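Side-chain contacts in ferric iron-binding protein HitA (Pseudomonas aeruginosa PAO1, PDB 6IWF), which binds ferric iron, probably in the periplasm for delivery to an uptake transporter, and takes part in gallium internalization: residues Lys111-Lys116 / Pro128-Arg133; Ala179-Glu184 / Lys202-Glu207; Ser121-Ser126 / Ala148-Leu153; Glu157-Trp162 / Leu299-Asp304. All blocks are in the same frame, centred on the assembly; numbering follows the deposited sequence.

Contact 1 of 4, residues Lys111-Lys116 / Pro128-Arg133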
loop_
_atom_site.group_PDB
_atom_site.type_symbol
_atom_site.label_atom_id
_atom_site.label_comp_id
_atom_site.label_asym_id
_atom_site.label_seq_id
_atom_site.Cartn_x
_atom_site.Cartn_y
_atom_site.Cartn_z
ATOM N N LYS A 111 -8.371 -25.793 5.579
ATOM C CA LYS A 111 -8.704 -27.145 5.154
ATOM C C LYS A 111 -7.544 -27.809 4.431
ATOM O O LYS A 111 -7.480 -29.043 4.379
ATOM C CB LYS A 111 -9.933 -27.127 4.250
ATOM C CG LYS A 111 -11.109 -26.390 4.851
ATOM C CD LYS A 111 -12.127 -27.356 5.414
ATOM C CE LYS A 111 -13.368 -27.417 4.535
ATOM N NZ LYS A 111 -14.342 -28.427 5.046
ATOM N N LYS A 112 -6.614 -27.018 3.891
ATOM C CA LYS A 112 -5.517 -27.556 3.105
ATOM C C LYS A 112 -4.171 -27.487 3.804
ATOM O O LYS A 112 -3.262 -28.221 3.413
ATOM C CB LYS A 112 -5.420 -26.817 1.767
ATOM C CG LYS A 112 -6.716 -26.853 0.979
ATOM C CD LYS A 112 -6.491 -27.445 -0.394
ATOM C CE LYS A 112 -7.777 -27.495 -1.183
ATOM N NZ LYS A 112 -8.431 -28.838 -1.117
ATOM N N ILE A 113 -4.027 -26.647 4.825
ATOM C CA ILE A 113 -2.799 -26.595 5.608
ATOM C C ILE A 113 -3.143 -26.121 7.010
ATOM O O ILE A 113 -3.861 -25.131 7.180
ATOM C CB ILE A 113 -1.725 -25.696 4.958
ATOM C CG1 ILE A 113 -0.426 -25.782 5.761
ATOM C CG2 ILE A 113 -2.191 -24.213 4.840
ATOM C CD1 ILE A 113 0.814 -25.408 4.947
ATOM N N ASP A 114 -2.649 -26.841 8.016
ATOM C CA ASP A 114 -2.844 -26.416 9.394
ATOM C C ASP A 114 -1.961 -25.215 9.708
ATOM O O ASP A 114 -0.849 -25.083 9.196
ATOM C CB ASP A 114 -2.527 -27.550 10.375
ATOM C CG ASP A 114 -3.455 -28.749 10.219
ATOM O OD1 ASP A 114 -4.679 -28.552 10.050
ATOM O OD2 ASP A 114 -2.957 -29.899 10.280
ATOM N N GLU A 115 -2.470 -24.341 10.573
ATOM C CA GLU A 115 -1.718 -23.156 10.979
ATOM C C GLU A 115 -0.316 -23.509 11.473
ATOM O O GLU A 115 0.662 -22.823 11.143
ATOM C CB GLU A 115 -2.505 -22.400 12.055
ATOM C CG GLU A 115 -1.824 -21.151 12.575
ATOM C CD GLU A 115 -2.468 -20.620 13.851
ATOM O OE1 GLU A 115 -3.345 -21.317 14.411
ATOM O OE2 GLU A 115 -2.098 -19.512 14.296
ATOM N N LYS A 116 -0.187 -24.596 12.241
ATOM C CA LYS A 116 1.116 -24.955 12.795
ATOM C C LYS A 116 2.112 -25.390 11.726
ATOM O O LYS A 116 3.319 -25.398 11.995
ATOM C CB LYS A 116 0.962 -26.058 13.849
ATOM C CG LYS A 116 0.619 -27.432 13.303
ATOM C CD LYS A 116 0.704 -28.489 14.411
ATOM C CE LYS A 116 0.145 -29.831 13.968
ATOM N NZ LYS A 116 0.889 -30.410 12.814
ATOM N N PRO A 128 12.187 -25.714 -1.885
ATOM C CA PRO A 128 11.378 -26.517 -2.816
ATOM C C PRO A 128 10.156 -27.173 -2.183
ATOM O O PRO A 128 9.206 -27.495 -2.909
ATOM C CB PRO A 128 12.374 -27.571 -3.334
ATOM C CG PRO A 128 13.727 -26.953 -3.134
ATOM C CD PRO A 128 13.611 -26.100 -1.893
ATOM N N SER A 129 10.130 -27.369 -0.862
ATOM C CA SER A 129 8.973 -28.026 -0.257
ATOM C C SER A 129 7.684 -27.228 -0.446
ATOM O O SER A 129 6.595 -27.812 -0.418
ATOM C CB SER A 129 9.222 -28.284 1.234
ATOM O OG SER A 129 9.354 -27.079 1.971
ATOM N N TRP A 130 7.773 -25.915 -0.661
ATOM C CA TRP A 130 6.578 -25.099 -0.851
ATOM C C TRP A 130 6.153 -24.991 -2.305
ATOM O O TRP A 130 5.187 -24.282 -2.601
ATOM C CB TRP A 130 6.811 -23.698 -0.270
ATOM C CG TRP A 130 7.098 -23.792 1.171
ATOM C CD1 TRP A 130 8.305 -23.600 1.779
ATOM C CD2 TRP A 130 6.183 -24.178 2.203
ATOM N NE1 TRP A 130 8.189 -23.805 3.127
ATOM C CE2 TRP A 130 6.896 -24.165 3.414
ATOM C CE3 TRP A 130 4.820 -24.508 2.221
ATOM C CZ2 TRP A 130 6.299 -24.480 4.637
ATOM C CZ3 TRP A 130 4.228 -24.818 3.441
ATOM C CH2 TRP A 130 4.975 -24.810 4.625
ATOM N N SER A 131 6.832 -25.689 -3.217
ATOM C CA SER A 131 6.517 -25.556 -4.632
ATOM C C SER A 131 5.040 -25.848 -4.904
ATOM O O SER A 131 4.506 -26.877 -4.478
ATOM C CB SER A 131 7.398 -26.500 -5.453
ATOM O OG SER A 131 7.113 -26.331 -6.830
ATOM N N GLY A 132 4.379 -24.934 -5.616
ATOM C CA GLY A 132 2.988 -25.118 -5.981
ATOM C C GLY A 132 1.991 -24.826 -4.882
ATOM O O GLY A 132 0.773 -24.874 -5.138
ATOM N N ARG A 133 2.453 -24.517 -3.671
ATOM C CA ARG A 133 1.565 -24.348 -2.529
ATOM C C ARG A 133 1.208 -22.898 -2.239
ATOM O O ARG A 133 0.372 -22.659 -1.365
ATOM C CB ARG A 133 2.184 -24.966 -1.271
ATOM C CG ARG A 133 2.460 -26.461 -1.402
ATOM C CD ARG A 133 2.605 -27.127 -0.047
ATOM N NE ARG A 133 1.317 -27.264 0.619
ATOM C CZ ARG A 133 1.145 -27.837 1.805
ATOM N NH1 ARG A 133 2.195 -28.320 2.471
ATOM N NH2 ARG A 133 -0.077 -27.933 2.322
#
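Arg133 NH2 lies 3.4 Å from Lys112 O, which sits at the edge of the guanidinium, near its plane. The methyl end of Ile113 covers one face of the same group, with CD1 3.7 Å from Arg133 NH2. Asp189 is the stronger partner and forms a salt bridge with Arg133 NE. The Arg133 chain bends at its third torsion (chi3 74°), which turns the flat group toward residues 112 and 113. Both segments belong to the long connection between strand 97-108 and strand 134-136 in this solute-binding fold. Residues 130-133 form a type II beta turn, closed by Arg133 N to Trp130 O at 2.9 Å. Gly132 has positive phi there. Trp130 meets the other segment with the six-membered end of its indole. Its CZ3 is 3.8 Å from Ile113 CD1, and the methyl lies at the ring edge, in plane. Ile113 CG1 points away from its own backbone N (chi1 -175°), which carries CD1 to both Trp130 and Arg133. Ile113 is buried and also packs on Tyr108 and Leu118.

Contact 2 of 4, residues Ala179-Glu184 / Lys202-Glu207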
loop_
_atom_site.group_PDB
_atom_site.type_symbol
_atom_site.label_atom_id
_atom_site.label_comp_id
_atom_site.label_asym_id
_atom_site.label_seq_id
_atom_site.Cartn_x
_atom_site.Cartn_y
_atom_site.Cartn_z
ATOM N N ALA A 179 -5.745 -13.956 -6.542
ATOM C CA ALA A 179 -4.977 -14.807 -5.630
ATOM C C ALA A 179 -5.743 -15.075 -4.334
ATOM O O ALA A 179 -5.717 -16.200 -3.804
ATOM C CB ALA A 179 -3.624 -14.155 -5.326
ATOM N N MET A 180 -6.418 -14.057 -3.802
ATOM C CA MET A 180 -7.173 -14.223 -2.562
ATOM C C MET A 180 -8.366 -15.138 -2.770
ATOM O O MET A 180 -8.638 -16.019 -1.946
ATOM C CB MET A 180 -7.623 -12.859 -2.026
ATOM C CG MET A 180 -8.461 -12.898 -0.752
ATOM S SD MET A 180 -7.501 -13.327 0.727
ATOM C CE MET A 180 -8.045 -15.014 1.017
ATOM N N LYS A 181 -9.087 -14.964 -3.878
ATOM C CA LYS A 181 -10.180 -15.884 -4.140
ATOM C C LYS A 181 -9.668 -17.295 -4.414
ATOM O O LYS A 181 -10.357 -18.266 -4.088
ATOM C CB LYS A 181 -11.035 -15.362 -5.301
ATOM C CG LYS A 181 -11.888 -14.148 -4.920
ATOM C CD LYS A 181 -12.621 -13.574 -6.129
ATOM C CE LYS A 181 -13.567 -12.421 -5.749
ATOM N NZ LYS A 181 -14.358 -11.919 -6.933
ATOM N N ALA A 182 -8.464 -17.436 -4.988
ATOM C CA ALA A 182 -7.924 -18.771 -5.233
ATOM C C ALA A 182 -7.637 -19.502 -3.924
ATOM O O ALA A 182 -7.847 -20.716 -3.827
ATOM C CB ALA A 182 -6.660 -18.697 -6.090
ATOM N N VAL A 183 -7.159 -18.786 -2.902
ATOM C CA VAL A 183 -7.022 -19.408 -1.584
ATOM C C VAL A 183 -8.391 -19.766 -1.030
ATOM O O VAL A 183 -8.605 -20.871 -0.515
ATOM C CB VAL A 183 -6.265 -18.486 -0.615
ATOM C CG1 VAL A 183 -6.211 -19.125 0.786
ATOM C CG2 VAL A 183 -4.871 -18.204 -1.128
ATOM N N GLU A 184 -9.332 -18.821 -1.109
ATOM C CA GLU A 184 -10.657 -19.039 -0.549
ATOM C C GLU A 184 -11.369 -20.199 -1.228
ATOM O O GLU A 184 -12.121 -20.931 -0.573
ATOM C CB GLU A 184 -11.482 -17.754 -0.671
ATOM C CG GLU A 184 -12.924 -17.900 -0.220
ATOM C CD GLU A 184 -13.039 -18.137 1.272
ATOM O OE1 GLU A 184 -12.088 -17.780 2.009
ATOM O OE2 GLU A 184 -14.083 -18.671 1.718
ATOM N N LYS A 202 -14.370 -10.788 2.598
ATOM C CA LYS A 202 -15.295 -11.161 3.664
ATOM C C LYS A 202 -16.541 -10.288 3.641
ATOM O O LYS A 202 -17.664 -10.789 3.768
ATOM C CB LYS A 202 -14.618 -11.067 5.031
ATOM C CG LYS A 202 -15.560 -11.480 6.156
ATOM C CD LYS A 202 -14.878 -11.559 7.502
ATOM C CE LYS A 202 -15.905 -11.828 8.598
ATOM N NZ LYS A 202 -15.272 -12.089 9.918
ATOM N N LYS A 203 -16.362 -8.969 3.488
ATOM C CA LYS A 203 -17.515 -8.077 3.395
ATOM C C LYS A 203 -18.468 -8.507 2.283
ATOM O O LYS A 203 -19.691 -8.405 2.434
ATOM C CB LYS A 203 -17.039 -6.635 3.177
ATOM C CG LYS A 203 -18.166 -5.609 3.095
ATOM C CD LYS A 203 -17.642 -4.190 3.300
ATOM C CE LYS A 203 -17.037 -3.622 2.016
ATOM N NZ LYS A 203 -15.624 -4.059 1.778
ATOM N N GLU A 204 -17.932 -9.029 1.182
ATOM C CA GLU A 204 -18.772 -9.416 0.053
ATOM C C GLU A 204 -19.452 -10.762 0.285
ATOM O O GLU A 204 -20.634 -10.922 -0.040
ATOM C CB GLU A 204 -17.932 -9.448 -1.226
ATOM C CG GLU A 204 -18.636 -10.026 -2.449
ATOM C CD GLU A 204 -17.791 -9.915 -3.714
ATOM O OE1 GLU A 204 -16.672 -10.481 -3.745
ATOM O OE2 GLU A 204 -18.246 -9.258 -4.680
ATOM N N LYS A 205 -18.736 -11.737 0.852
ATOM C CA LYS A 205 -19.254 -13.099 0.969
ATOM C C LYS A 205 -19.872 -13.408 2.327
ATOM O O LYS A 205 -20.611 -14.395 2.438
ATOM C CB LYS A 205 -18.143 -14.120 0.688
ATOM C CG LYS A 205 -17.617 -14.097 -0.735
ATOM C CD LYS A 205 -16.516 -15.129 -0.944
ATOM C CE LYS A 205 -16.965 -16.538 -0.565
ATOM N NZ LYS A 205 -16.594 -17.529 -1.619
ATOM N N GLY A 206 -19.592 -12.602 3.351
ATOM C CA GLY A 206 -20.145 -12.820 4.675
ATOM C C GLY A 206 -19.213 -13.550 5.623
ATOM O O GLY A 206 -18.708 -12.965 6.590
ATOM N N GLU A 207 -18.989 -14.835 5.364
ATOM C CA GLU A 207 -18.075 -15.653 6.150
ATOM C C GLU A 207 -17.102 -16.336 5.205
ATOM O O GLU A 207 -17.490 -16.766 4.119
ATOM C CB GLU A 207 -18.829 -16.701 6.983
ATOM C CG GLU A 207 -19.488 -16.131 8.225
ATOM C CD GLU A 207 -18.525 -15.287 9.055
ATOM O OE1 GLU A 207 -17.407 -15.765 9.355
ATOM O OE2 GLU A 207 -18.892 -14.144 9.410
#
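Glu184 and Lys205 approach from opposite directions, each on a bent chain. Glu184 CG stands opposite its backbone N (chi1 175°), and the chain then folds at chi2 (67°). Lys205 runs out from its helix and bends at its third and fourth torsions, which brings NZ over the aliphatic part of Glu184. The contact joins two helices, 176-184 and 196-205, in the solute-binding protein fold. It lies where both helices end. Strand 190-194 runs between them in the chain.

Lys205 NZ is 3.9 Å from Glu184 CG. The charged ends remain slightly further apart, with Lys205 NZ 4.3 Å from Glu184 OE2. This is an electrostatic attraction beyond salt-bridge range. The carboxylate of Glu184 has firmer partners in the chain after Gly206. OE2 accepts from the backbone N of Asn209, and OE1 is hydrogen-bonded to Ser210 OG. These bonds tie the buried carboxylate to the loop that follows helix 196-205. They would probably favour its charged form.

The second pair is more exposed. Lys181 extends fully beyond CG and crosses the extended Glu204 chain at about a right angle. The Lys181 side chain is about 9 Å from that of Tyr197, an iron ligand. Leu201 of helix 196-205 packs against both Lys181 and Glu184. Gly206 leaves the helix with positive phi, and its N bonds to Lys202 O at 2.7 Å. At the Lys181 end, CE and NZ each lie 4.2 Å from Glu204 OE1.

Contact 3 of 4, residues Ser121-Ser126 / Ala148-Leu153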
loop_
_atom_site.group_PDB
_atom_site.type_symbol
_atom_site.label_atom_id
_atom_site.label_comp_id
_atom_site.label_asym_id
_atom_site.label_seq_id
_atom_site.Cartn_x
_atom_site.Cartn_y
_atom_site.Cartn_z
ATOM N N SER A 121 8.773 -18.236 8.212
ATOM C CA SER A 121 9.269 -16.962 7.713
ATOM C C SER A 121 8.894 -16.838 6.244
ATOM O O SER A 121 8.806 -17.841 5.543
ATOM C CB SER A 121 10.806 -16.872 7.849
ATOM O OG SER A 121 11.328 -15.705 7.229
ATOM N N LEU A 122 8.706 -15.595 5.781
ATOM C CA LEU A 122 8.675 -15.340 4.341
ATOM C C LEU A 122 9.854 -15.997 3.638
ATOM O O LEU A 122 9.736 -16.485 2.502
ATOM C CB LEU A 122 8.716 -13.834 4.087
ATOM C CG LEU A 122 8.661 -13.399 2.623
ATOM C CD1 LEU A 122 7.233 -13.594 2.134
ATOM C CD2 LEU A 122 9.061 -11.942 2.503
ATOM N N MET A 123 11.011 -16.001 4.296
ATOM C CA MET A 123 12.222 -16.476 3.647
ATOM C C MET A 123 12.198 -17.979 3.401
ATOM O O MET A 123 12.956 -18.467 2.548
ATOM C CB MET A 123 13.436 -16.082 4.490
ATOM C CG MET A 123 13.537 -14.587 4.795
ATOM S SD MET A 123 13.532 -13.556 3.299
ATOM C CE MET A 123 15.068 -14.086 2.524
ATOM N N ASP A 124 11.314 -18.719 4.089
ATOM C CA ASP A 124 11.222 -20.160 3.894
ATOM C C ASP A 124 10.572 -20.531 2.568
ATOM O O ASP A 124 10.743 -21.665 2.115
ATOM C CB ASP A 124 10.447 -20.793 5.057
ATOM C CG ASP A 124 11.191 -20.680 6.371
ATOM O OD1 ASP A 124 12.435 -20.800 6.363
ATOM O OD2 ASP A 124 10.543 -20.463 7.413
ATOM N N LEU A 125 9.857 -19.597 1.922
ATOM C CA LEU A 125 9.064 -19.922 0.735
ATOM C C LEU A 125 9.915 -20.138 -0.509
ATOM O O LEU A 125 9.382 -20.547 -1.550
ATOM C CB LEU A 125 8.032 -18.811 0.487
ATOM C CG LEU A 125 6.894 -18.875 1.497
ATOM C CD1 LEU A 125 5.919 -17.729 1.283
ATOM C CD2 LEU A 125 6.163 -20.219 1.392
ATOM N N SER A 126 11.212 -19.867 -0.438
ATOM C CA SER A 126 12.099 -20.213 -1.540
ATOM C C SER A 126 12.517 -21.678 -1.504
ATOM O O SER A 126 13.174 -22.149 -2.441
ATOM C CB SER A 126 13.332 -19.298 -1.515
ATOM O OG SER A 126 14.052 -19.456 -0.298
ATOM N N ALA A 148 12.010 -4.982 -1.778
ATOM C CA ALA A 148 12.910 -3.972 -1.242
ATOM C C ALA A 148 13.189 -4.224 0.232
ATOM O O ALA A 148 14.313 -4.026 0.700
ATOM C CB ALA A 148 12.325 -2.569 -1.439
ATOM N N ALA A 149 12.171 -4.667 0.973
ATOM C CA ALA A 149 12.367 -4.991 2.384
ATOM C C ALA A 149 13.312 -6.174 2.556
ATOM O O ALA A 149 14.165 -6.160 3.450
ATOM C CB ALA A 149 11.019 -5.283 3.045
ATOM N N VAL A 150 13.195 -7.198 1.711
ATOM C CA VAL A 150 14.109 -8.335 1.844
ATOM C C VAL A 150 15.542 -7.894 1.550
ATOM O O VAL A 150 16.481 -8.283 2.252
ATOM C CB VAL A 150 13.662 -9.516 0.954
ATOM C CG1 VAL A 150 14.680 -10.666 1.014
ATOM C CG2 VAL A 150 12.290 -10.034 1.380
ATOM N N ILE A 151 15.738 -7.068 0.515
ATOM C CA ILE A 151 17.087 -6.571 0.225
ATOM C C ILE A 151 17.642 -5.815 1.419
ATOM O O ILE A 151 18.800 -6.005 1.818
ATOM C CB ILE A 151 17.083 -5.677 -1.025
ATOM C CG1 ILE A 151 16.770 -6.511 -2.257
ATOM C CG2 ILE A 151 18.453 -4.986 -1.184
ATOM C CD1 ILE A 151 16.516 -5.673 -3.505
ATOM N N LYS A 152 16.812 -4.958 2.020
ATOM C CA LYS A 152 17.265 -4.102 3.111
ATOM C C LYS A 152 17.579 -4.905 4.370
ATOM O O LYS A 152 18.556 -4.608 5.078
ATOM C CB LYS A 152 16.200 -3.044 3.386
ATOM C CG LYS A 152 16.523 -1.682 2.823
ATOM C CD LYS A 152 17.551 -0.996 3.707
ATOM C CE LYS A 152 17.398 0.511 3.656
ATOM N NZ LYS A 152 18.056 1.167 4.816
ATOM N N LEU A 153 16.770 -5.926 4.663
ATOM C CA LEU A 153 16.915 -6.692 5.892
ATOM C C LEU A 153 17.910 -7.832 5.769
ATOM O O LEU A 153 18.599 -8.148 6.748
ATOM C CB LEU A 153 15.557 -7.261 6.320
ATOM C CG LEU A 153 14.514 -6.182 6.636
ATOM C CD1 LEU A 153 13.120 -6.804 6.705
ATOM C CD2 LEU A 153 14.852 -5.431 7.932
#
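An ST turn opens the short 3-10 segment 122-124, which packs on helix 141-154 through Leu122 and Met123. Both side chains meet Val150. Leu122 meets the CG2 methyl and Met123 chiefly CG1, its sulfur also near CG2. Leu122 CD2 is 3.9 Å from Val150 CG2. Met123 reaches Val150 tip to tip, with CE 3.8 Å from Val150 CG1. Its sulfur also touches that methyl, Met123 SD to CG1 of Val150 being 3.9 Å. The Met123 chain is bent at chi2 (-56°) and chi3 (-64°), and this curl brings both SD and CE against the valine. The contact across the segments is wholly apolar.

Polar bonds shape the turn behind it. Ser121 OG accepts from Met123 N at 3.0 Å, with an N-H...O angle of 159°. Ser121 N in turn donates to Asp124 OD2 at 3.0 Å, meeting the carboxylate from above its plane. Asp219 adds two more bonds from outside, to Ser121 OG and to Leu122 N.

Helix 156-169 borders the same cluster. Its Trp162 touches Met123, and its Ala159 packs on Val150. The 3-10 segment, in the connection between strands 97-108 and 134-136, thus lies against two consecutive helices.

Contact 4 of 4, residues Glu157-Trp162 / Leu299-Asp304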
loop_
_atom_site.group_PDB
_atom_site.type_symbol
_atom_site.label_atom_id
_atom_site.label_comp_id
_atom_site.label_asym_id
_atom_site.label_seq_id
_atom_site.Cartn_x
_atom_site.Cartn_y
_atom_site.Cartn_z
ATOM N N GLU A 157 22.322 -10.501 -1.902
ATOM C CA GLU A 157 22.553 -11.872 -2.346
ATOM C C GLU A 157 21.475 -12.809 -1.824
ATOM O O GLU A 157 20.966 -13.653 -2.569
ATOM C CB GLU A 157 23.939 -12.338 -1.908
ATOM C CG GLU A 157 25.043 -11.371 -2.332
ATOM C CD GLU A 157 25.451 -10.388 -1.233
ATOM O OE1 GLU A 157 24.576 -9.695 -0.641
ATOM O OE2 GLU A 157 26.671 -10.308 -0.971
ATOM N N GLU A 158 21.101 -12.667 -0.549
ATOM C CA GLU A 158 20.025 -13.488 -0.016
ATOM C C GLU A 158 18.708 -13.164 -0.706
ATOM O O GLU A 158 17.894 -14.061 -0.958
ATOM C CB GLU A 158 19.915 -13.280 1.497
ATOM N N ALA A 159 18.481 -11.881 -1.020
ATOM C CA ALA A 159 17.247 -11.498 -1.696
ATOM C C ALA A 159 17.181 -12.119 -3.087
ATOM O O ALA A 159 16.127 -12.603 -3.516
ATOM C CB ALA A 159 17.133 -9.972 -1.773
ATOM N N GLU A 160 18.308 -12.122 -3.797
ATOM C CA GLU A 160 18.356 -12.746 -5.115
ATOM C C GLU A 160 18.089 -14.247 -5.031
ATOM O O GLU A 160 17.345 -14.795 -5.853
ATOM C CB GLU A 160 19.713 -12.465 -5.759
ATOM C CG GLU A 160 19.806 -12.960 -7.210
ATOM C CD GLU A 160 21.113 -12.574 -7.865
ATOM O OE1 GLU A 160 21.233 -11.401 -8.275
ATOM O OE2 GLU A 160 22.010 -13.444 -7.976
ATOM N N ASP A 161 18.686 -14.926 -4.044
ATOM C CA ASP A 161 18.449 -16.361 -3.875
ATOM C C ASP A 161 16.989 -16.631 -3.546
ATOM O O ASP A 161 16.378 -17.575 -4.075
ATOM C CB ASP A 161 19.345 -16.921 -2.767
ATOM C CG ASP A 161 20.806 -17.020 -3.173
ATOM O OD1 ASP A 161 21.105 -16.947 -4.387
ATOM O OD2 ASP A 161 21.650 -17.182 -2.265
ATOM N N TRP A 162 16.415 -15.808 -2.664
ATOM C CA TRP A 162 15.017 -15.971 -2.281
ATOM C C TRP A 162 14.093 -15.753 -3.476
ATOM O O TRP A 162 13.209 -16.572 -3.750
ATOM C CB TRP A 162 14.698 -15.010 -1.131
ATOM C CG TRP A 162 13.248 -14.906 -0.772
ATOM C CD1 TRP A 162 12.510 -15.790 -0.026
ATOM C CD2 TRP A 162 12.364 -13.844 -1.135
ATOM N NE1 TRP A 162 11.209 -15.336 0.087
ATOM C CE2 TRP A 162 11.099 -14.142 -0.584
ATOM C CE3 TRP A 162 12.522 -12.668 -1.873
ATOM C CZ2 TRP A 162 9.990 -13.308 -0.760
ATOM C CZ3 TRP A 162 11.419 -11.833 -2.040
ATOM C CH2 TRP A 162 10.171 -12.164 -1.488
ATOM N N LEU A 299 13.346 -3.213 -7.982
ATOM C CA LEU A 299 12.825 -3.307 -9.340
ATOM C C LEU A 299 13.839 -3.967 -10.259
ATOM O O LEU A 299 13.485 -4.833 -11.069
ATOM C CB LEU A 299 12.448 -1.916 -9.855
ATOM C CG LEU A 299 11.609 -1.889 -11.135
ATOM C CD1 LEU A 299 10.396 -2.821 -11.038
ATOM C CD2 LEU A 299 11.176 -0.450 -11.419
ATOM N N SER A 300 15.112 -3.593 -10.124
ATOM C CA SER A 300 16.151 -4.194 -10.957
ATOM C C SER A 300 16.266 -5.689 -10.705
ATOM O O SER A 300 16.485 -6.471 -11.639
ATOM C CB SER A 300 17.498 -3.522 -10.694
ATOM O OG SER A 300 17.505 -2.220 -11.221
ATOM N N LEU A 301 16.117 -6.106 -9.442
ATOM C CA LEU A 301 16.221 -7.523 -9.122
ATOM C C LEU A 301 15.056 -8.305 -9.707
ATOM O O LEU A 301 15.245 -9.397 -10.257
ATOM C CB LEU A 301 16.289 -7.699 -7.604
ATOM C CG LEU A 301 16.315 -9.136 -7.107
ATOM C CD1 LEU A 301 17.482 -9.892 -7.735
ATOM C CD2 LEU A 301 16.399 -9.158 -5.576
ATOM N N GLU A 302 13.843 -7.766 -9.595
ATOM C CA GLU A 302 12.687 -8.388 -10.229
ATOM C C GLU A 302 12.905 -8.559 -11.724
ATOM O O GLU A 302 12.575 -9.605 -12.296
ATOM C CB GLU A 302 11.444 -7.539 -9.995
ATOM C CG GLU A 302 10.864 -7.611 -8.599
ATOM C CD GLU A 302 9.567 -6.810 -8.490
ATOM O OE1 GLU A 302 8.805 -7.025 -7.527
ATOM O OE2 GLU A 302 9.306 -5.956 -9.374
ATOM N N ARG A 303 13.455 -7.534 -12.374
ATOM C CA ARG A 303 13.722 -7.632 -13.805
ATOM C C ARG A 303 14.760 -8.701 -14.097
ATOM O O ARG A 303 14.605 -9.486 -15.045
ATOM C CB ARG A 303 14.180 -6.283 -14.340
ATOM C CG ARG A 303 13.046 -5.318 -14.532
ATOM C CD ARG A 303 12.399 -5.468 -15.919
ATOM N NE ARG A 303 11.115 -4.767 -15.959
ATOM C CZ ARG A 303 10.967 -3.450 -15.826
ATOM N NH1 ARG A 303 9.754 -2.913 -15.868
ATOM N NH2 ARG A 303 12.024 -2.660 -15.661
ATOM N N ASP A 304 15.816 -8.764 -13.285
ATOM C CA ASP A 304 16.881 -9.731 -13.533
ATOM C C ASP A 304 16.371 -11.162 -13.397
ATOM O O ASP A 304 16.761 -12.043 -14.176
ATOM C CB ASP A 304 18.054 -9.483 -12.589
ATOM C CG ASP A 304 18.743 -8.145 -12.839
ATOM O OD1 ASP A 304 18.416 -7.468 -13.840
ATOM O OD2 ASP A 304 19.618 -7.767 -12.028
#
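Leu301 of helix 296-305, near the C terminus, packs on helix 156-169 at Ala159 and Glu160. It is a helix-helix contact in the solute-binding protein fold, and the nearest CA atoms are those of Glu160 and Leu301, 6.9 Å apart.

The apolar packing is divided between the two methyls of Leu301. CD2 rests on the helix backbone, 3.9 Å from both Ala159 C and Glu160 N. The same methyl is 4.0 Å from Ala159 CB. With CG opposite the backbone N (chi1 176°) and chi2 at 56°, both methyls of Leu301 face helix 156-169. Leu301 is buried, touching Gln156 and Leu163 of helix 156-169 and Ile151 of helix 141-154.

Glu160 contributes mainly carbon. It is extended beyond CG and crosses Leu301 at a slant, on the exposed side of the contact. Glu160 OE1 and Asp304 OD2 are 5.5 Å apart. These like charges would probably repel mildly. No hydrogen bond joins the two segments.

The other methyl of Leu301, CD1, touches the stem of the glutamate, at 3.9 Å from both Glu160 CB and Glu160 CG.

In the fold
From the N terminus, strand 97-108 runs into a long connection. Contact 1 closes its first loop, from 111-116 to 128-133. Contact 3 opens inside that loop at 121-126 and closes on helix 141-154, so contacts 1 and 3 cross. They touch where Trp130 packs on Leu125. Contact 4 opens next on helix 156-169 and closes only at helix 296-305, near the C terminus. Contact 2 is nested inside that long loop and joins helices 176-184 and 196-205. Contacts 3 and 4 adjoin through Ile151 against Ala159 and a probable hydrogen bond from Trp162 NE1 to Leu122 O. Contact 2 touches none of the others.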